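PDB 1W5T: ORC2 from Aeropyrum pernix, which helps regulate DNA replication as a DNA-binding Cdc6/Orc protein with an ATP-binding AAA+ domain and a winged-helix domain. Local coordinates for residues L85-F95 against H138-S149; L314-L322 against R385-I396. One frame throughout, in Å; residues are numbered along the deposited sequence.

Interaction 1: L85-F95 against H138-S149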
loop_
_atom_site.group_PDB
_atom_site.type_symbol
_atom_site.label_atom_id
_atom_site.label_comp_id
_atom_site.label_asym_id
_atom_site.label_seq_id
_atom_site.Cartn_x
_atom_site.Cartn_y
_atom_site.Cartn_z
ATOM N N LEU A 85 19.632 8.893 -22.501
ATOM C CA LEU A 85 19.891 7.493 -22.132
ATOM C C LEU A 85 18.924 6.328 -22.573
ATOM O O LEU A 85 19.423 5.258 -23.101
ATOM C CB LEU A 85 20.223 7.409 -20.649
ATOM C CG LEU A 85 21.683 7.842 -20.435
ATOM C CD1 LEU A 85 22.041 7.974 -18.988
ATOM C CD2 LEU A 85 22.643 6.877 -21.101
ATOM N N THR A 86 17.609 6.542 -22.358
ATOM C CA THR A 86 16.487 5.567 -22.546
ATOM C C THR A 86 16.190 4.558 -21.411
ATOM O O THR A 86 16.761 3.464 -21.356
ATOM C CB THR A 86 16.405 4.846 -23.948
ATOM O OG1 THR A 86 16.634 5.758 -25.021
ATOM C CG2 THR A 86 14.934 4.385 -24.236
ATOM N N VAL A 87 15.279 4.911 -20.508
ATOM C CA VAL A 87 14.845 3.933 -19.540
ATOM C C VAL A 87 13.375 3.602 -19.735
ATOM O O VAL A 87 12.517 4.488 -19.788
ATOM C CB VAL A 87 15.291 4.215 -18.032
ATOM C CG1 VAL A 87 16.277 5.376 -17.899
ATOM C CG2 VAL A 87 14.124 4.336 -17.073
ATOM N N LYS A 88 13.131 2.309 -19.901
ATOM C CA LYS A 88 11.802 1.781 -19.991
ATOM C C LYS A 88 11.303 1.436 -18.623
ATOM O O LYS A 88 12.073 1.191 -17.708
ATOM C CB LYS A 88 11.725 0.534 -20.895
ATOM C CG LYS A 88 13.004 0.165 -21.670
ATOM C CD LYS A 88 12.769 0.154 -23.191
ATOM C CE LYS A 88 11.824 -1.000 -23.684
ATOM N NZ LYS A 88 10.801 -0.476 -24.742
ATOM N N GLN A 89 9.984 1.421 -18.512
ATOM C CA GLN A 89 9.280 1.215 -17.254
ATOM C C GLN A 89 8.433 -0.040 -17.386
ATOM O O GLN A 89 7.808 -0.272 -18.408
ATOM C CB GLN A 89 8.423 2.444 -16.942
ATOM C CG GLN A 89 9.108 3.806 -17.358
ATOM C CD GLN A 89 8.189 5.049 -17.361
ATOM O OE1 GLN A 89 7.456 5.309 -16.403
ATOM N NE2 GLN A 89 8.276 5.838 -18.423
ATOM N N ALA A 90 8.427 -0.893 -16.377
ATOM C CA ALA A 90 7.514 -1.997 -16.472
ATOM C C ALA A 90 6.860 -2.064 -15.133
ATOM O O ALA A 90 7.525 -1.870 -14.124
ATOM C CB ALA A 90 8.219 -3.330 -16.830
ATOM N N TYR A 91 5.560 -2.326 -15.135
ATOM C CA TYR A 91 4.786 -2.354 -13.917
ATOM C C TYR A 91 4.117 -3.703 -13.782
ATOM O O TYR A 91 3.423 -4.161 -14.663
ATOM C CB TYR A 91 3.754 -1.207 -13.848
ATOM C CG TYR A 91 2.889 -1.292 -12.615
ATOM C CD1 TYR A 91 3.342 -0.823 -11.360
ATOM C CD2 TYR A 91 1.657 -1.880 -12.692
ATOM C CE1 TYR A 91 2.527 -0.942 -10.206
ATOM C CE2 TYR A 91 0.868 -2.058 -11.582
ATOM C CZ TYR A 91 1.273 -1.578 -10.351
ATOM O OH TYR A 91 0.409 -1.754 -9.315
ATOM N N VAL A 92 4.359 -4.358 -12.669
ATOM C CA VAL A 92 3.716 -5.620 -12.406
ATOM C C VAL A 92 3.109 -5.639 -11.031
ATOM O O VAL A 92 3.798 -5.404 -10.042
ATOM C CB VAL A 92 4.743 -6.791 -12.474
ATOM C CG1 VAL A 92 4.027 -8.127 -12.404
ATOM C CG2 VAL A 92 5.620 -6.653 -13.760
ATOM N N ASN A 93 1.809 -5.917 -10.996
ATOM C CA ASN A 93 1.111 -6.205 -9.769
ATOM C C ASN A 93 1.156 -7.723 -9.495
ATOM O O ASN A 93 0.525 -8.507 -10.210
ATOM C CB ASN A 93 -0.337 -5.756 -9.867
ATOM C CG ASN A 93 -1.040 -5.826 -8.529
ATOM O OD1 ASN A 93 -0.755 -6.725 -7.719
ATOM N ND2 ASN A 93 -1.915 -4.849 -8.254
ATOM N N ALA A 94 1.874 -8.115 -8.448
ATOM C CA ALA A 94 2.206 -9.515 -8.225
ATOM C C ALA A 94 1.063 -10.366 -7.667
ATOM O O ALA A 94 1.179 -11.588 -7.604
ATOM C CB ALA A 94 3.423 -9.624 -7.350
ATOM N N PHE A 95 -0.032 -9.723 -7.263
ATOM C CA PHE A 95 -1.312 -10.408 -7.048
ATOM C C PHE A 95 -1.776 -11.107 -8.339
ATOM O O PHE A 95 -2.385 -12.203 -8.312
ATOM C CB PHE A 95 -2.403 -9.387 -6.701
ATOM C CG PHE A 95 -2.637 -9.191 -5.237
ATOM C CD1 PHE A 95 -2.058 -10.032 -4.296
ATOM C CD2 PHE A 95 -3.442 -8.133 -4.799
ATOM C CE1 PHE A 95 -2.275 -9.829 -2.922
ATOM C CE2 PHE A 95 -3.685 -7.915 -3.422
ATOM C CZ PHE A 95 -3.098 -8.768 -2.479
ATOM N N HIS A 138 19.156 0.104 -23.991
ATOM C CA HIS A 138 18.105 0.572 -23.135
ATOM C C HIS A 138 18.359 0.148 -21.658
ATOM O O HIS A 138 19.061 -0.838 -21.355
ATOM C CB HIS A 138 16.776 -0.041 -23.604
ATOM C CG HIS A 138 16.231 0.512 -24.873
ATOM N ND1 HIS A 138 15.121 -0.030 -25.496
ATOM C CD2 HIS A 138 16.635 1.540 -25.657
ATOM C CE1 HIS A 138 14.847 0.660 -26.592
ATOM N NE2 HIS A 138 15.748 1.628 -26.712
ATOM N N TYR A 139 17.742 0.861 -20.733
ATOM C CA TYR A 139 17.698 0.444 -19.330
ATOM C C TYR A 139 16.228 0.132 -18.929
ATOM O O TYR A 139 15.288 0.634 -19.549
ATOM C CB TYR A 139 18.265 1.563 -18.494
ATOM C CG TYR A 139 19.663 1.921 -18.925
ATOM C CD1 TYR A 139 19.909 2.828 -19.997
ATOM C CD2 TYR A 139 20.742 1.342 -18.295
ATOM C CE1 TYR A 139 21.230 3.124 -20.395
ATOM C CE2 TYR A 139 22.043 1.634 -18.667
ATOM C CZ TYR A 139 22.290 2.515 -19.690
ATOM O OH TYR A 139 23.622 2.762 -19.985
ATOM N N LEU A 140 16.032 -0.719 -17.930
ATOM C CA LEU A 140 14.686 -1.134 -17.549
ATOM C C LEU A 140 14.531 -0.990 -16.050
ATOM O O LEU A 140 15.255 -1.588 -15.278
ATOM C CB LEU A 140 14.424 -2.579 -17.984
ATOM C CG LEU A 140 13.114 -3.308 -17.620
ATOM C CD1 LEU A 140 11.882 -2.818 -18.440
ATOM C CD2 LEU A 140 13.278 -4.811 -17.729
ATOM N N LEU A 141 13.587 -0.172 -15.642
ATOM C CA LEU A 141 13.267 -0.033 -14.243
ATOM C C LEU A 141 11.899 -0.718 -14.003
ATOM O O LEU A 141 10.872 -0.357 -14.601
ATOM C CB LEU A 141 13.319 1.430 -13.851
ATOM C CG LEU A 141 13.081 1.922 -12.432
ATOM C CD1 LEU A 141 13.588 0.934 -11.396
ATOM C CD2 LEU A 141 13.748 3.239 -12.268
ATOM N N VAL A 142 11.948 -1.770 -13.180
ATOM C CA VAL A 142 10.815 -2.627 -12.933
ATOM C C VAL A 142 10.136 -2.308 -11.583
ATOM O O VAL A 142 10.777 -2.378 -10.533
ATOM C CB VAL A 142 11.249 -4.137 -12.952
ATOM C CG1 VAL A 142 10.000 -5.060 -12.819
ATOM C CG2 VAL A 142 12.040 -4.477 -14.229
ATOM N N ILE A 143 8.863 -1.944 -11.604
ATOM C CA ILE A 143 8.092 -1.879 -10.348
ATOM C C ILE A 143 7.430 -3.241 -10.109
ATOM O O ILE A 143 6.664 -3.698 -10.957
ATOM C CB ILE A 143 6.961 -0.800 -10.386
ATOM C CG1 ILE A 143 7.505 0.584 -10.788
ATOM C CG2 ILE A 143 6.174 -0.779 -9.033
ATOM C CD1 ILE A 143 6.437 1.625 -11.092
ATOM N N LEU A 144 7.716 -3.869 -8.961
ATOM C CA LEU A 144 6.966 -5.048 -8.538
ATOM C C LEU A 144 6.108 -4.661 -7.360
ATOM O O LEU A 144 6.583 -4.656 -6.227
ATOM C CB LEU A 144 7.857 -6.235 -8.141
ATOM C CG LEU A 144 8.891 -6.774 -9.137
ATOM C CD1 LEU A 144 9.866 -7.754 -8.491
ATOM C CD2 LEU A 144 8.169 -7.391 -10.333
ATOM N N ASP A 145 4.840 -4.369 -7.661
ATOM C CA ASP A 145 3.784 -4.035 -6.708
ATOM C C ASP A 145 3.188 -5.240 -5.983
ATOM O O ASP A 145 3.202 -6.363 -6.489
ATOM C CB ASP A 145 2.656 -3.300 -7.430
ATOM C CG ASP A 145 2.016 -2.217 -6.586
ATOM O OD1 ASP A 145 2.173 -2.189 -5.330
ATOM O OD2 ASP A 145 1.322 -1.324 -7.102
ATOM N N GLU A 146 2.635 -4.983 -4.798
ATOM C CA GLU A 146 2.103 -6.041 -3.949
ATOM C C GLU A 146 3.168 -7.113 -3.804
ATOM O O GLU A 146 2.860 -8.301 -3.919
ATOM C CB GLU A 146 0.809 -6.665 -4.520
ATOM C CG GLU A 146 -0.356 -5.713 -4.788
ATOM C CD GLU A 146 -1.010 -5.149 -3.528
ATOM O OE1 GLU A 146 -1.897 -4.286 -3.640
ATOM O OE2 GLU A 146 -0.656 -5.550 -2.417
ATOM N N PHE A 147 4.399 -6.671 -3.526
ATOM C CA PHE A 147 5.562 -7.538 -3.479
ATOM C C PHE A 147 5.393 -8.599 -2.405
ATOM O O PHE A 147 5.808 -9.750 -2.595
ATOM C CB PHE A 147 6.859 -6.729 -3.253
ATOM C CG PHE A 147 8.102 -7.575 -3.265
ATOM C CD1 PHE A 147 8.550 -8.177 -4.455
ATOM C CD2 PHE A 147 8.814 -7.791 -2.097
ATOM C CE1 PHE A 147 9.686 -8.952 -4.464
ATOM C CE2 PHE A 147 9.962 -8.575 -2.091
ATOM C CZ PHE A 147 10.405 -9.154 -3.265
ATOM N N GLN A 148 4.746 -8.225 -1.293
ATOM C CA GLN A 148 4.520 -9.167 -0.203
ATOM C C GLN A 148 3.863 -10.455 -0.693
ATOM O O GLN A 148 4.162 -11.495 -0.153
ATOM C CB GLN A 148 3.735 -8.547 0.955
ATOM C CG GLN A 148 2.229 -8.452 0.743
ATOM C CD GLN A 148 1.842 -7.436 -0.313
ATOM O OE1 GLN A 148 2.648 -6.576 -0.737
ATOM N NE2 GLN A 148 0.595 -7.505 -0.722
ATOM N N SER A 149 3.005 -10.394 -1.716
ATOM C CA SER A 149 2.427 -11.621 -2.287
ATOM C C SER A 149 3.443 -12.502 -3.030
ATOM O O SER A 149 3.254 -13.709 -3.228
ATOM C CB SER A 149 1.198 -11.344 -3.155
ATOM O OG SER A 149 1.558 -10.936 -4.456
#

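Interaction 2: L314-L322 against R385-I396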
loop_
_atom_site.group_PDB
_atom_site.type_symbol
_atom_site.label_atom_id
_atom_site.label_comp_id
_atom_site.label_asym_id
_atom_site.label_seq_id
_atom_site.Cartn_x
_atom_site.Cartn_y
_atom_site.Cartn_z
ATOM N N LEU A 314 -9.644 -8.547 20.703
ATOM C CA LEU A 314 -9.991 -7.494 19.756
ATOM C C LEU A 314 -11.451 -7.026 19.921
ATOM O O LEU A 314 -11.739 -5.829 19.982
ATOM C CB LEU A 314 -9.704 -7.918 18.308
ATOM C CG LEU A 314 -9.890 -6.834 17.234
ATOM C CD1 LEU A 314 -9.092 -5.589 17.602
ATOM C CD2 LEU A 314 -9.450 -7.324 15.826
ATOM N N ARG A 315 -12.356 -7.988 19.995
ATOM C CA ARG A 315 -13.765 -7.703 20.196
ATOM C C ARG A 315 -14.008 -6.870 21.456
ATOM O O ARG A 315 -14.733 -5.882 21.426
ATOM C CB ARG A 315 -14.575 -9.003 20.263
ATOM C CG ARG A 315 -16.049 -8.768 20.009
ATOM C CD ARG A 315 -16.958 -9.451 20.973
ATOM N NE ARG A 315 -18.290 -9.649 20.397
ATOM C CZ ARG A 315 -19.375 -8.953 20.748
ATOM N NH1 ARG A 315 -20.537 -9.217 20.176
ATOM N NH2 ARG A 315 -19.312 -7.996 21.674
ATOM N N LEU A 316 -13.358 -7.255 22.544
ATOM C CA LEU A 316 -13.586 -6.600 23.810
ATOM C C LEU A 316 -13.075 -5.163 23.791
ATOM O O LEU A 316 -13.738 -4.250 24.284
ATOM C CB LEU A 316 -12.943 -7.397 24.944
ATOM C CG LEU A 316 -13.578 -8.722 25.360
ATOM C CD1 LEU A 316 -12.544 -9.505 26.115
ATOM C CD2 LEU A 316 -14.863 -8.542 26.204
ATOM N N ILE A 317 -11.891 -4.971 23.199
ATOM C CA ILE A 317 -11.314 -3.648 23.026
ATOM C C ILE A 317 -12.239 -2.814 22.147
ATOM O O ILE A 317 -12.469 -1.656 22.430
ATOM C CB ILE A 317 -9.909 -3.762 22.449
ATOM C CG1 ILE A 317 -8.961 -4.327 23.513
ATOM C CG2 ILE A 317 -9.424 -2.421 21.897
ATOM C CD1 ILE A 317 -7.460 -4.375 23.143
ATOM N N ALA A 318 -12.791 -3.413 21.101
ATOM C CA ALA A 318 -13.769 -2.719 20.235
ATOM C C ALA A 318 -15.034 -2.297 20.976
ATOM O O ALA A 318 -15.408 -1.150 20.906
ATOM C CB ALA A 318 -14.135 -3.550 19.023
ATOM N N GLU A 319 -15.688 -3.197 21.703
ATOM C CA GLU A 319 -16.882 -2.771 22.453
ATOM C C GLU A 319 -16.656 -1.696 23.528
ATOM O O GLU A 319 -17.525 -0.893 23.768
ATOM C CB GLU A 319 -17.664 -3.954 23.021
ATOM C CG GLU A 319 -16.946 -4.751 24.075
ATOM C CD GLU A 319 -17.643 -6.071 24.359
ATOM O OE1 GLU A 319 -17.807 -6.420 25.550
ATOM O OE2 GLU A 319 -18.024 -6.771 23.394
ATOM N N ALA A 320 -15.490 -1.677 24.157
ATOM C CA ALA A 320 -15.170 -0.622 25.103
ATOM C C ALA A 320 -15.141 0.739 24.395
ATOM O O ALA A 320 -15.376 1.785 25.024
ATOM C CB ALA A 320 -13.854 -0.905 25.785
ATOM N N THR A 321 -14.888 0.711 23.085
ATOM C CA THR A 321 -14.798 1.921 22.278
ATOM C C THR A 321 -16.183 2.405 21.854
ATOM O O THR A 321 -16.495 3.590 21.978
ATOM C CB THR A 321 -13.888 1.654 21.064
ATOM O OG1 THR A 321 -12.569 1.330 21.538
ATOM C CG2 THR A 321 -13.693 2.904 20.246
ATOM N N LEU A 322 -16.999 1.471 21.376
ATOM C CA LEU A 322 -18.369 1.718 20.938
ATOM C C LEU A 322 -19.270 2.343 22.028
ATOM O O LEU A 322 -20.170 3.139 21.715
ATOM C CB LEU A 322 -18.952 0.413 20.374
ATOM C CG LEU A 322 -20.436 0.276 20.049
ATOM C CD1 LEU A 322 -20.739 0.934 18.709
ATOM C CD2 LEU A 322 -20.839 -1.196 20.055
ATOM N N ARG A 385 -6.775 0.883 23.121
ATOM C CA ARG A 385 -7.966 1.307 22.384
ATOM C C ARG A 385 -8.021 0.686 20.976
ATOM O O ARG A 385 -7.014 0.298 20.412
ATOM C CB ARG A 385 -8.035 2.840 22.328
ATOM C CG ARG A 385 -7.502 3.492 21.018
ATOM C CD ARG A 385 -7.488 5.011 20.993
ATOM N NE ARG A 385 -6.228 5.530 20.461
ATOM C CZ ARG A 385 -5.928 6.828 20.328
ATOM N NH1 ARG A 385 -6.799 7.771 20.673
ATOM N NH2 ARG A 385 -4.742 7.180 19.854
ATOM N N LEU A 386 -9.201 0.566 20.411
ATOM C CA LEU A 386 -9.290 0.295 18.990
ATOM C C LEU A 386 -8.675 1.459 18.233
ATOM O O LEU A 386 -8.826 2.621 18.631
ATOM C CB LEU A 386 -10.741 0.104 18.560
ATOM C CG LEU A 386 -10.836 -0.739 17.291
ATOM C CD1 LEU A 386 -10.370 -2.167 17.655
ATOM C CD2 LEU A 386 -12.236 -0.724 16.766
ATOM N N ALA A 387 -7.966 1.154 17.156
ATOM C CA ALA A 387 -7.489 2.185 16.225
ATOM C C ALA A 387 -8.679 3.070 15.841
ATOM O O ALA A 387 -9.691 2.574 15.366
ATOM C CB ALA A 387 -6.882 1.531 14.998
ATOM N N PRO A 388 -8.599 4.360 16.118
ATOM C CA PRO A 388 -9.756 5.262 15.900
ATOM C C PRO A 388 -10.406 5.187 14.492
ATOM O O PRO A 388 -11.618 5.408 14.368
ATOM C CB PRO A 388 -9.184 6.652 16.193
ATOM C CG PRO A 388 -8.062 6.363 17.188
ATOM C CD PRO A 388 -7.427 5.052 16.688
ATOM N N HIS A 389 -9.629 4.820 13.474
ATOM C CA HIS A 389 -10.118 4.796 12.101
ATOM C C HIS A 389 -10.980 3.569 11.772
ATOM O O HIS A 389 -11.706 3.551 10.760
ATOM C CB HIS A 389 -8.944 4.903 11.125
ATOM C CG HIS A 389 -8.103 3.674 11.059
ATOM N ND1 HIS A 389 -7.291 3.272 12.094
ATOM C CD2 HIS A 389 -7.953 2.749 10.082
ATOM C CE1 HIS A 389 -6.678 2.152 11.762
ATOM N NE2 HIS A 389 -7.059 1.814 10.543
ATOM N N LEU A 390 -10.907 2.564 12.638
ATOM C CA LEU A 390 -11.659 1.315 12.487
ATOM C C LEU A 390 -13.097 1.489 12.876
ATOM O O LEU A 390 -13.376 1.983 13.963
ATOM C CB LEU A 390 -11.075 0.226 13.391
ATOM C CG LEU A 390 -9.610 -0.083 13.129
ATOM C CD1 LEU A 390 -9.126 -1.276 13.975
ATOM C CD2 LEU A 390 -9.469 -0.296 11.621
ATOM N N PRO A 391 -14.017 1.073 12.015
ATOM C CA PRO A 391 -15.450 1.117 12.353
ATOM C C PRO A 391 -15.787 0.016 13.368
ATOM O O PRO A 391 -15.746 -1.179 13.040
ATOM C CB PRO A 391 -16.147 0.888 11.002
ATOM C CG PRO A 391 -15.150 0.203 10.134
ATOM C CD PRO A 391 -13.767 0.532 10.666
ATOM N N ALA A 392 -16.100 0.418 14.591
ATOM C CA ALA A 392 -16.160 -0.535 15.698
ATOM C C ALA A 392 -17.268 -1.577 15.605
ATOM O O ALA A 392 -17.041 -2.737 15.957
ATOM C CB ALA A 392 -16.195 0.172 17.032
ATOM N N ASP A 393 -18.448 -1.185 15.125
ATOM C CA ASP A 393 -19.566 -2.142 15.011
ATOM C C ASP A 393 -19.467 -3.089 13.802
ATOM O O ASP A 393 -19.895 -4.256 13.880
ATOM C CB ASP A 393 -20.942 -1.445 15.095
ATOM C CG ASP A 393 -21.081 -0.281 14.123
ATOM O OD1 ASP A 393 -22.000 0.552 14.330
ATOM O OD2 ASP A 393 -20.327 -0.119 13.128
ATOM N N ARG A 394 -18.909 -2.584 12.699
ATOM C CA ARG A 394 -18.638 -3.406 11.518
ATOM C C ARG A 394 -17.629 -4.501 11.903
ATOM O O ARG A 394 -17.808 -5.675 11.553
ATOM C CB ARG A 394 -18.092 -2.561 10.355
ATOM C CG ARG A 394 -19.140 -1.985 9.371
ATOM C CD ARG A 394 -19.321 -2.766 8.034
ATOM N NE ARG A 394 -18.247 -3.731 7.729
ATOM C CZ ARG A 394 -18.415 -4.935 7.153
ATOM N NH1 ARG A 394 -19.629 -5.362 6.805
ATOM N NH2 ARG A 394 -17.355 -5.713 6.919
ATOM N N LEU A 395 -16.594 -4.108 12.654
ATOM C CA LEU A 395 -15.557 -5.027 13.154
ATOM C C LEU A 395 -16.075 -6.088 14.152
ATOM O O LEU A 395 -15.848 -7.288 13.946
ATOM C CB LEU A 395 -14.375 -4.247 13.743
ATOM C CG LEU A 395 -13.182 -5.029 14.311
ATOM C CD1 LEU A 395 -12.454 -5.771 13.225
ATOM C CD2 LEU A 395 -12.212 -4.093 15.022
ATOM N N ILE A 396 -16.756 -5.652 15.219
ATOM C CA ILE A 396 -17.452 -6.577 16.141
ATOM C C ILE A 396 -18.230 -7.647 15.352
ATOM O O ILE A 396 -18.065 -8.835 15.580
ATOM C CB ILE A 396 -18.406 -5.823 17.110
ATOM C CG1 ILE A 396 -17.628 -5.113 18.206
ATOM C CG2 ILE A 396 -19.419 -6.769 17.769
ATOM C CD1 ILE A 396 -18.340 -3.918 18.768
#

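Interaction 1: L85-F95 against H138-S149
Tyr91 and Asp145 meet across two parallel strands, 87-93 and 139-145, of the P-loop AAA+ sheet; the aliphatic run ending in Asp145-Glu146 fits a Walker B motif. Eight backbone hydrogen bonds set Val87 level with Tyr139 and Asn93 level with Asp145. Because Tyr91 carries CG anti to its N (chi1 176°), its ring reaches along the sheet past Ile143, CD1 lying 3.7 Å from Ile143 CG2. Its OH then donates to Asp145 OD2, which sits in plane at the ring edge with the carboxylate turned 80° from the ring; the modelled length is implausibly short and is doubtful. The same OD2 is hydrogen-bonded to Thr66 OG1, tying the strand end to an ATP-binding residue. Glu146 covers Phe95: its CG stands 3.9 Å above the ring plane, and a bend at chi2 lays the carboxylate almost parallel to the ring (9°). Gln148 NE2 donates to Glu146 OE2 over 2.9 Å. Replacing Glu146 with an alanine would probably leave this face of Phe95 without its cover and Gln148 NE2 without that acceptor. At the far end, Thr86 CG2 makes a CH-pi contact 4.0 Å from the His138 ring centroid.

Interaction 2: L314-L322 against R385-I396
The C-terminal winged-helix domain packs helix 314-322 against both the end of a wing strand, at Leu386, and the start of the next helix, where Ile396 is the main knob. No hydrogen bond crosses between the segments, so side-chain packing holds them together. The short helical segments run nearly antiparallel, at 151°, with axes 9.3 Å apart. Ile396 sits as a knob in the hole formed by Arg315, Ala318, Glu319 and Leu322, and its branches divide the work. With CG2 anti to the backbone N, that methyl is centred over one face of the Arg315 guanidinium, 3.6 Å above its plane. CG1 faces Ala318 CB, while CD1 lies 3.9 Å from Leu322 CD2, the two side chains crossing at about a right angle. The guanidinium is fixed on its polar side too: NH2 forms a salt bridge with Glu319 OE2, whose modelled length is doubtfully short, and NH1 forms another with Asp400, farther along the helix of Ile396. Leu386 fills the other side of Ala318. Its CG stands anti to the backbone N (chi1 -156°), which sends CD1 to within 3.7 Å of Leu314 CD1 and CD2 to within 4.1 Å of Ala318 CB. Ile317 CG2 presses on the strand backbone, 3.3 Å from Leu386 N. Thr321 OG1 approaches Leu386 CB, but its hydrogen bond runs back one turn to Ile317 O, at 3.1 Å. A type I turn from Ala387 to Leu390, then Pro391 at the N-cap position, connects strand to helix. Around this core, Leu314 also touches Val368 on strand 368-372, Leu314 and Leu395 both reach Leu303 of helix 300-304, and Leu316 and Ile317 face helix 330-345.

How the interactions relate
Interaction 1 belongs to the AAA+ domain and interaction 2 to the winged-helix domain; their centres are 38 Å apart, on opposite sides of the chain's centre, and their nearest atoms about 16 Å apart. They therefore share no direct contact. Only interaction 1 borders the nucleotide: the side chain of Glu146 comes to about 4 Å from the bound ATP analogue, and that of Asp145 to about 4 Å from the magnesium ion. Interaction 2 lies away from the annotated sites, yet the turn within 385-396 reaches across the domains, since the side chain of His389 touches Arg60, close in sequence to the ATP-binding residues that begin at Gly62.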